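Local coordinates for protein Lysine/ornithine decarboxylase (Selenomonas ruminantium, PDB 5GJO) that decarboxylates L-lysine and L-ornithine to cadaverine and putrescine with similar efficiency, using pyridoxal 5'-phosphate as cofactor and working as a homodimer, at residues I122-V136 against A160-H173. The protein carries 2 engineered substitutions. Numbering follows the deposited sequence.
Sequences IDKMAKAVPGADVLV and ALDLLKAAQDAGLH
L172 packs against A126 of helix 122-128, and against A132 and V134 at the start of strand 133-137. Its CB lies 3.7 Å from A132 O. CG rests against the methyl of A126. There the side chain forks. CD1 reaches I122 O, 4.0 Å away, and also touches M125 CB and CE and V134 CG1. CD2 packs on A126 CA and the A132 backbone N. The M125 and V134 side chains each cross L172 at about a right angle.

I122 meets helix 160-169 with two methyls. CG2, anti to the backbone N, sits 3.7 Å from A170 CB. CD1, at the end of an extended chain (chi2 173°), lies 3.6 Å from A166 CB. The axes of segments 122-128 and 160-169 approach to 10.0 Å and are inclined at 35°, with alanines A166 and A170 facing I122.

Strand 133-137, helix 160-169 and strand 173-178 form a right-handed beta-alpha-beta crossover of the PLP-binding TIM barrel. The contact packs this helix on the strand and on the preceding helix, away from the cofactor. Along the strand, V134 CG2 faces A167 CB. V136 puts CG1 3.6 Å from L164 CG, while its CG2 meets L163 CD1. Helix 160-169 ends in a Schellman motif with G171 at C-prime, and the chain then enters the next strand.

The two strands pair in parallel. H173 N donates to A132 O, and V134 N donates to H173 O. Beside them H173 ND1 donates to D133 OD1 at 2.7 Å. The oxygen lies in the ring plane, but the nitrogen comes from above the carboxylate plane, and the two planes are 66° apart. The other carboxylate oxygen, OD2, forms a salt bridge with R112, so the D133 carboxylate has two partners.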
loop_
_atom_site.group_PDB
_atom_site.type_symbol
_atom_site.label_atom_id
_atom_site.label_comp_id
_atom_site.label_asym_id
_atom_site.label_seq_id
_atom_site.Cartn_x
_atom_site.Cartn_y
_atom_site.Cartn_z
ATOM N N ILE A 122 -27.754 11.845 -3.021
ATOM C CA ILE A 122 -28.654 12.298 -4.087
ATOM C C ILE A 122 -28.373 13.757 -4.414
ATOM O O ILE A 122 -28.180 14.135 -5.604
ATOM C CB ILE A 122 -30.107 12.098 -3.666
ATOM C CG1 ILE A 122 -30.454 10.621 -3.590
ATOM C CG2 ILE A 122 -31.073 12.843 -4.668
ATOM C CD1 ILE A 122 -31.834 10.304 -3.019
ATOM N N ASP A 123 -28.376 14.624 -3.401
ATOM C CA ASP A 123 -28.161 16.059 -3.711
ATOM C C ASP A 123 -26.813 16.383 -4.355
ATOM O O ASP A 123 -26.751 17.228 -5.258
ATOM C CB ASP A 123 -28.409 16.963 -2.514
ATOM C CG ASP A 123 -29.933 17.034 -2.147
ATOM O OD1 ASP A 123 -30.795 16.509 -2.917
ATOM O OD2 ASP A 123 -30.252 17.579 -1.046
ATOM N N LYS A 124 -25.743 15.718 -3.933
ATOM C CA LYS A 124 -24.411 15.833 -4.540
ATOM C C LYS A 124 -24.505 15.490 -6.036
ATOM O O LYS A 124 -23.947 16.237 -6.857
ATOM C CB LYS A 124 -23.377 14.840 -3.882
ATOM C CG LYS A 124 -22.962 15.134 -2.473
ATOM C CD LYS A 124 -22.356 13.892 -1.710
ATOM C CE LYS A 124 -21.186 13.302 -2.397
ATOM N NZ LYS A 124 -20.605 12.109 -1.657
ATOM N N MET A 125 -25.154 14.371 -6.388
ATOM C CA MET A 125 -25.243 13.910 -7.773
ATOM C C MET A 125 -26.112 14.886 -8.634
ATOM O O MET A 125 -25.763 15.254 -9.776
ATOM C CB MET A 125 -25.834 12.542 -7.869
ATOM C CG MET A 125 -24.909 11.407 -7.331
ATOM S SD MET A 125 -25.538 9.789 -7.662
ATOM C CE MET A 125 -27.028 9.745 -6.662
ATOM N N ALA A 126 -27.261 15.260 -8.079
ATOM C CA ALA A 126 -28.203 16.140 -8.777
ATOM C C ALA A 126 -27.595 17.504 -9.052
ATOM O O ALA A 126 -27.842 18.103 -10.124
ATOM C CB ALA A 126 -29.485 16.284 -7.942
ATOM N N LYS A 127 -26.763 17.994 -8.139
ATOM C CA LYS A 127 -26.105 19.231 -8.310
ATOM C C LYS A 127 -24.993 19.159 -9.358
ATOM O O LYS A 127 -24.787 20.104 -10.076
ATOM C CB LYS A 127 -25.516 19.668 -7.002
ATOM C CG LYS A 127 -24.896 21.033 -7.039
ATOM C CD LYS A 127 -24.644 21.625 -5.661
ATOM C CE LYS A 127 -23.498 22.624 -5.780
ATOM N NZ LYS A 127 -23.627 23.649 -4.722
ATOM N N ALA A 128 -24.222 18.078 -9.392
ATOM C CA ALA A 128 -23.032 18.010 -10.231
ATOM C C ALA A 128 -23.409 17.675 -11.629
ATOM O O ALA A 128 -22.818 18.217 -12.542
ATOM C CB ALA A 128 -22.039 16.960 -9.684
ATOM N N VAL A 129 -24.349 16.762 -11.814
ATOM C CA VAL A 129 -24.758 16.289 -13.133
ATOM C C VAL A 129 -26.265 16.101 -13.168
ATOM O O VAL A 129 -26.813 14.979 -13.141
ATOM C CB VAL A 129 -24.018 15.025 -13.578
ATOM C CG1 VAL A 129 -24.352 14.700 -15.044
ATOM C CG2 VAL A 129 -22.516 15.203 -13.398
ATOM N N PRO A 130 -26.997 17.221 -13.253
ATOM C CA PRO A 130 -28.459 17.088 -13.274
ATOM C C PRO A 130 -28.968 16.236 -14.398
ATOM O O PRO A 130 -28.414 16.193 -15.483
ATOM C CB PRO A 130 -28.979 18.551 -13.354
ATOM C CG PRO A 130 -27.803 19.425 -13.254
ATOM C CD PRO A 130 -26.523 18.611 -13.234
ATOM N N GLY A 131 -29.978 15.429 -14.112
ATOM C CA GLY A 131 -30.551 14.557 -15.083
ATOM C C GLY A 131 -29.762 13.243 -15.334
ATOM O O GLY A 131 -30.152 12.463 -16.152
ATOM N N ALA A 132 -28.709 13.017 -14.565
ATOM C CA ALA A 132 -27.854 11.763 -14.743
ATOM C C ALA A 132 -28.653 10.529 -14.532
ATOM O O ALA A 132 -29.605 10.523 -13.688
ATOM C CB ALA A 132 -26.662 11.788 -13.773
ATOM N N ASP A 133 -28.336 9.478 -15.264
ATOM C CA ASP A 133 -28.868 8.183 -15.009
ATOM C C ASP A 133 -28.278 7.645 -13.676
ATOM O O ASP A 133 -27.021 7.672 -13.474
ATOM C CB ASP A 133 -28.509 7.233 -16.159
ATOM C CG ASP A 133 -29.084 7.656 -17.459
ATOM O OD1 ASP A 133 -30.185 8.244 -17.414
ATOM O OD2 ASP A 133 -28.444 7.425 -18.511
ATOM N N VAL A 134 -29.160 7.132 -12.830
ATOM C CA VAL A 134 -28.726 6.503 -11.566
ATOM C C VAL A 134 -29.272 5.113 -11.393
ATOM O O VAL A 134 -30.409 4.775 -11.772
ATOM C CB VAL A 134 -29.038 7.353 -10.305
ATOM C CG1 VAL A 134 -28.381 8.670 -10.378
ATOM C CG2 VAL A 134 -30.583 7.493 -10.102
ATOM N N LEU A 135 -28.398 4.198 -10.907
ATOM C CA LEU A 135 -28.788 2.879 -10.499
ATOM C C LEU A 135 -28.585 2.814 -8.984
ATOM O O LEU A 135 -27.522 3.132 -8.446
ATOM C CB LEU A 135 -27.950 1.774 -11.146
ATOM C CG LEU A 135 -27.941 1.726 -12.681
ATOM C CD1 LEU A 135 -27.197 2.908 -13.200
ATOM C CD2 LEU A 135 -27.116 0.517 -13.099
ATOM N N VAL A 136 -29.599 2.321 -8.284
ATOM C CA VAL A 136 -29.506 2.217 -6.868
ATOM C C VAL A 136 -28.874 0.840 -6.582
ATOM O O VAL A 136 -29.260 -0.129 -7.178
ATOM C CB VAL A 136 -30.859 2.339 -6.128
ATOM C CG1 VAL A 136 -31.835 1.283 -6.486
ATOM C CG2 VAL A 136 -30.630 2.357 -4.607
ATOM N N ALA A 160 -34.790 0.607 -1.525
ATOM C CA ALA A 160 -34.328 0.809 -2.911
ATOM C C ALA A 160 -35.264 1.686 -3.715
ATOM O O ALA A 160 -34.827 2.660 -4.298
ATOM C CB ALA A 160 -34.105 -0.489 -3.572
ATOM N N LEU A 161 -36.561 1.380 -3.709
ATOM C CA LEU A 161 -37.473 2.122 -4.571
ATOM C C LEU A 161 -37.714 3.506 -4.004
ATOM O O LEU A 161 -37.793 4.482 -4.750
ATOM C CB LEU A 161 -38.748 1.348 -4.792
ATOM C CG LEU A 161 -38.509 -0.003 -5.459
ATOM C CD1 LEU A 161 -39.826 -0.708 -5.582
ATOM C CD2 LEU A 161 -37.817 0.200 -6.810
ATOM N N ASP A 162 -37.766 3.636 -2.699
ATOM C CA ASP A 162 -37.755 4.969 -2.091
ATOM C C ASP A 162 -36.568 5.842 -2.458
ATOM O O ASP A 162 -36.693 7.070 -2.653
ATOM C CB ASP A 162 -37.847 4.910 -0.564
ATOM C CG ASP A 162 -39.190 4.336 -0.050
ATOM O OD1 ASP A 162 -40.216 4.455 -0.738
ATOM O OD2 ASP A 162 -39.178 3.707 1.042
ATOM N N LEU A 163 -35.358 5.253 -2.529
ATOM C CA LEU A 163 -34.232 5.993 -3.000
ATOM C C LEU A 163 -34.328 6.421 -4.492
ATOM O O LEU A 163 -33.947 7.563 -4.812
ATOM C CB LEU A 163 -32.907 5.190 -2.748
ATOM C CG LEU A 163 -32.463 5.215 -1.311
ATOM C CD1 LEU A 163 -31.455 4.052 -1.103
ATOM C CD2 LEU A 163 -31.804 6.536 -0.921
ATOM N N LEU A 164 -34.778 5.523 -5.351
ATOM C CA LEU A 164 -34.951 5.856 -6.735
ATOM C C LEU A 164 -36.018 7.000 -6.876
ATOM O O LEU A 164 -35.836 7.931 -7.646
ATOM C CB LEU A 164 -35.367 4.672 -7.516
ATOM C CG LEU A 164 -34.264 3.621 -7.818
ATOM C CD1 LEU A 164 -34.818 2.408 -8.510
ATOM C CD2 LEU A 164 -33.151 4.268 -8.660
ATOM N N LYS A 165 -37.115 6.886 -6.123
ATOM C CA LYS A 165 -38.167 7.923 -6.165
ATOM C C LYS A 165 -37.605 9.245 -5.672
ATOM O O LYS A 165 -37.864 10.259 -6.304
ATOM C CB LYS A 165 -39.449 7.427 -5.477
ATOM C CG LYS A 165 -40.681 8.314 -5.577
ATOM C CD LYS A 165 -41.116 8.508 -7.016
ATOM C CE LYS A 165 -42.532 9.037 -7.168
ATOM N NZ LYS A 165 -42.929 8.547 -8.530
ATOM N N ALA A 166 -36.776 9.298 -4.605
ATOM C CA ALA A 166 -36.155 10.547 -4.170
ATOM C C ALA A 166 -35.187 11.116 -5.200
ATOM O O ALA A 166 -34.989 12.366 -5.352
ATOM C CB ALA A 166 -35.467 10.383 -2.818
ATOM N N ALA A 167 -34.425 10.224 -5.838
ATOM C CA ALA A 167 -33.517 10.700 -6.852
ATOM C C ALA A 167 -34.323 11.310 -8.003
ATOM O O ALA A 167 -33.935 12.359 -8.508
ATOM C CB ALA A 167 -32.685 9.540 -7.442
ATOM N N GLN A 168 -35.356 10.605 -8.458
ATOM C CA GLN A 168 -36.315 11.135 -9.476
ATOM C C GLN A 168 -36.867 12.500 -9.063
ATOM O O GLN A 168 -36.843 13.474 -9.834
ATOM C CB GLN A 168 -37.434 10.161 -9.772
ATOM C CG GLN A 168 -38.378 10.552 -10.955
ATOM C CD GLN A 168 -39.474 9.562 -11.198
ATOM O OE1 GLN A 168 -40.479 9.529 -10.459
ATOM N NE2 GLN A 168 -39.323 8.759 -12.186
ATOM N N ASP A 169 -37.315 12.608 -7.828
ATOM C CA ASP A 169 -37.738 13.931 -7.313
ATOM C C ASP A 169 -36.685 15.017 -7.416
ATOM O O ASP A 169 -37.036 16.198 -7.595
ATOM C CB ASP A 169 -38.269 13.807 -5.859
ATOM C CG ASP A 169 -39.593 13.051 -5.778
ATOM O OD1 ASP A 169 -40.243 12.759 -6.818
ATOM O OD2 ASP A 169 -39.980 12.680 -4.666
ATOM N N ALA A 170 -35.398 14.675 -7.261
ATOM C CA ALA A 170 -34.366 15.627 -7.433
ATOM C C ALA A 170 -33.897 15.849 -8.902
ATOM O O ALA A 170 -32.878 16.498 -9.103
ATOM C CB ALA A 170 -33.182 15.313 -6.528
ATOM N N GLY A 171 -34.568 15.250 -9.866
ATOM C CA GLY A 171 -34.317 15.479 -11.297
ATOM C C GLY A 171 -33.331 14.526 -11.921
ATOM O O GLY A 171 -32.977 14.658 -13.092
ATOM N N LEU A 172 -32.945 13.511 -11.162
ATOM C CA LEU A 172 -32.140 12.406 -11.739
ATOM C C LEU A 172 -32.997 11.443 -12.455
ATOM O O LEU A 172 -34.202 11.348 -12.195
ATOM C CB LEU A 172 -31.305 11.720 -10.610
ATOM C CG LEU A 172 -30.348 12.697 -9.867
ATOM C CD1 LEU A 172 -29.827 12.103 -8.569
ATOM C CD2 LEU A 172 -29.152 13.076 -10.742
ATOM N N HIS A 173 -32.416 10.632 -13.353
ATOM C CA HIS A 173 -33.172 9.688 -14.038
ATOM C C HIS A 173 -33.066 8.334 -13.314
ATOM O O HIS A 173 -31.973 7.765 -13.280
ATOM C CB HIS A 173 -32.737 9.546 -15.491
ATOM C CG HIS A 173 -33.439 8.437 -16.214
ATOM N ND1 HIS A 173 -32.808 7.599 -17.097
ATOM C CD2 HIS A 173 -34.743 8.111 -16.276
ATOM C CE1 HIS A 173 -33.666 6.727 -17.576
ATOM N NE2 HIS A 173 -34.851 7.019 -17.096
HETATM O O HOH W 1 -31.091 16.748 -11.278
#